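Local structure of phosphatidylinositol transfer protein SFH5 (Saccharomyces cerevisiae, 6W32) at residues A[127-132]-A[175-180]. The protein transfers phosphatidylinositol between membranes, regulates phosphatidylinositol 4,5-bisphosphate homeostasis at the plasma membrane and binds heme b. Numbering follows the deposited sequence.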
loop_
_atom_site.group_PDB
_atom_site.type_symbol
_atom_site.label_atom_id
_atom_site.label_comp_id
_atom_site.label_asym_id
_atom_site.label_seq_id
_atom_site.Cartn_x
_atom_site.Cartn_y
_atom_site.Cartn_z
ATOM N N ASP A 127 8.034 -1.411 -16.229
ATOM C CA ASP A 127 7.772 -0.008 -16.506
ATOM C C ASP A 127 7.733 0.788 -15.202
ATOM O O ASP A 127 7.581 0.223 -14.115
ATOM C CB ASP A 127 6.458 0.142 -17.274
ATOM C CG ASP A 127 6.511 -0.468 -18.699
ATOM O OD1 ASP A 127 7.453 -0.170 -19.468
ATOM O OD2 ASP A 127 5.591 -1.247 -19.030
ATOM N N ALA A 128 7.886 2.113 -15.306
ATOM C CA ALA A 128 7.993 2.927 -14.099
ATOM C C ALA A 128 6.770 2.734 -13.229
ATOM O O ALA A 128 5.637 2.814 -13.710
ATOM C CB ALA A 128 8.132 4.403 -14.423
ATOM N N ASN A 129 7.003 2.462 -11.950
ATOM C CA ASN A 129 5.951 2.364 -10.954
ATOM C C ASN A 129 4.977 1.267 -11.293
ATOM O O ASN A 129 3.819 1.282 -10.847
ATOM C CB ASN A 129 5.241 3.701 -10.775
ATOM C CG ASN A 129 6.221 4.825 -10.520
ATOM O OD1 ASN A 129 7.068 4.732 -9.614
ATOM N ND2 ASN A 129 6.149 5.880 -11.342
ATOM N N LYS A 130 5.443 0.310 -12.084
ATOM C CA LYS A 130 4.741 -0.958 -12.229
ATOM C C LYS A 130 5.696 -2.133 -12.048
ATOM O O LYS A 130 5.424 -3.223 -12.550
ATOM C CB LYS A 130 4.026 -1.040 -13.579
ATOM C CG LYS A 130 3.066 0.104 -13.867
ATOM C CD LYS A 130 2.060 -0.346 -14.862
ATOM C CE LYS A 130 1.598 0.812 -15.733
ATOM N NZ LYS A 130 0.721 0.340 -16.829
ATOM N N LYS A 131 6.807 -1.917 -11.344
ATOM C CA LYS A 131 7.742 -2.964 -10.962
ATOM C C LYS A 131 7.336 -3.692 -9.679
ATOM O O LYS A 131 7.505 -4.907 -9.576
ATOM C CB LYS A 131 9.135 -2.369 -10.785
ATOM C CG LYS A 131 9.624 -1.538 -11.954
ATOM C CD LYS A 131 10.803 -0.679 -11.498
ATOM C CE LYS A 131 11.615 -0.194 -12.672
ATOM N NZ LYS A 131 12.855 0.449 -12.212
ATOM N N ALA A 132 6.813 -2.995 -8.685
ATOM C CA ALA A 132 6.270 -3.648 -7.496
ATOM C C ALA A 132 4.760 -3.748 -7.640
ATOM O O ALA A 132 4.082 -2.727 -7.772
ATOM C CB ALA A 132 6.633 -2.875 -6.230
ATOM N N ASP A 175 11.287 5.900 -10.864
ATOM C CA ASP A 175 10.617 4.785 -11.519
ATOM C C ASP A 175 10.176 3.679 -10.555
ATOM O O ASP A 175 9.686 2.639 -11.014
ATOM C CB ASP A 175 11.525 4.189 -12.615
ATOM C CG ASP A 175 12.811 3.546 -12.061
ATOM O OD1 ASP A 175 13.137 3.774 -10.879
ATOM O OD2 ASP A 175 13.500 2.805 -12.812
ATOM N N ASN A 176 10.401 3.830 -9.241
ATOM C CA ASN A 176 9.978 2.790 -8.306
ATOM C C ASN A 176 9.565 3.353 -6.946
ATOM O O ASN A 176 9.832 2.734 -5.912
ATOM C CB ASN A 176 11.056 1.727 -8.114
ATOM C CG ASN A 176 10.481 0.429 -7.617
ATOM O OD1 ASN A 176 9.455 -0.047 -8.141
ATOM N ND2 ASN A 176 11.089 -0.125 -6.560
ATOM N N ASN A 177 8.950 4.533 -6.915
ATOM C CA ASN A 177 8.435 5.086 -5.666
ATOM C C ASN A 177 6.913 5.038 -5.590
ATOM O O ASN A 177 6.310 5.822 -4.853
ATOM C CB ASN A 177 8.927 6.522 -5.455
ATOM C CG ASN A 177 8.705 7.394 -6.671
ATOM O OD1 ASN A 177 8.288 6.900 -7.711
ATOM N ND2 ASN A 177 9.019 8.679 -6.567
ATOM N N TYR A 178 6.275 4.157 -6.350
ATOM C CA TYR A 178 4.853 3.898 -6.213
ATOM C C TYR A 178 4.638 2.425 -6.499
ATOM O O TYR A 178 5.521 1.743 -7.021
ATOM C CB TYR A 178 3.991 4.714 -7.181
ATOM C CG TYR A 178 3.872 6.203 -6.931
ATOM C CD1 TYR A 178 4.905 7.058 -7.229
ATOM C CD2 TYR A 178 2.684 6.753 -6.471
ATOM C CE1 TYR A 178 4.770 8.416 -7.037
ATOM C CE2 TYR A 178 2.548 8.106 -6.271
ATOM C CZ TYR A 178 3.590 8.929 -6.552
ATOM O OH TYR A 178 3.481 10.289 -6.354
ATOM N N MET A 179 3.433 1.950 -6.209
ATOM C CA MET A 179 3.081 0.540 -6.291
ATOM C C MET A 179 1.968 0.350 -7.315
ATOM O O MET A 179 1.267 1.295 -7.685
ATOM C CB MET A 179 2.621 0.042 -4.922
ATOM C CG MET A 179 2.457 -1.460 -4.711
ATOM S SD MET A 179 2.208 -1.732 -2.925
ATOM C CE MET A 179 1.017 -0.421 -2.716
ATOM N N THR A 180 1.801 -0.878 -7.779
ATOM C CA THR A 180 0.660 -1.226 -8.604
ATOM C C THR A 180 -0.033 -2.419 -7.964
ATOM O O THR A 180 0.595 -3.181 -7.219
ATOM C CB THR A 180 1.103 -1.484 -10.045
ATOM O OG1 THR A 180 1.603 -0.249 -10.590
ATOM C CG2 THR A 180 -0.036 -2.004 -10.911
#
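N129 reaches into the curve of 175-180 and is held through both its backbone N-H and its C=O, an example of how a turn is tied to the start of a neighbouring strand. Its N donates to D175 O at 2.8 Å, approaching from above that carbonyl's plane. Its own O accepts the hydroxyl of T180, OG1 to O 2.7 Å, in the carbonyl plane and on a lone pair. In the side chain, CG stands anti to the carbonyl carbon (chi1 -52°), beside the backbone N; beyond it, OD1 takes a weak bond from N177 N at 3.3 Å. N129 CB lies 3.9 Å from Y178 CB. The N129 amide stands 71° from the Y178 ring, with OD1 at the ring's edge.

At the D175 end of the contact, K131 extends beyond CG to form a salt bridge with D175, its NZ 2.5 Å from OD2 and above the carboxylate plane. On the way its CB passes 3.5 Å from N176 OD1, while N176 ND2 is held by L168 O. A128 CB rests against D175 CB.

Further out, a type II turn from D127 to K130, closed by K130 N to D127 O, presents N129. K130 sends its amine elsewhere, to Y220 OH and Y259 O, and Y178 OH bonds E214. Beyond the turn, T180 N donates to A132 O at 2.9 Å, where strands 132-136 and 179-184 begin to run parallel. The pair thus joins the hairpin connection between strands 118-122 and 132-136 to the entrance of a central strand in the mixed sheet of the CRAL-TRIO, Sec14-like lipid-binding fold.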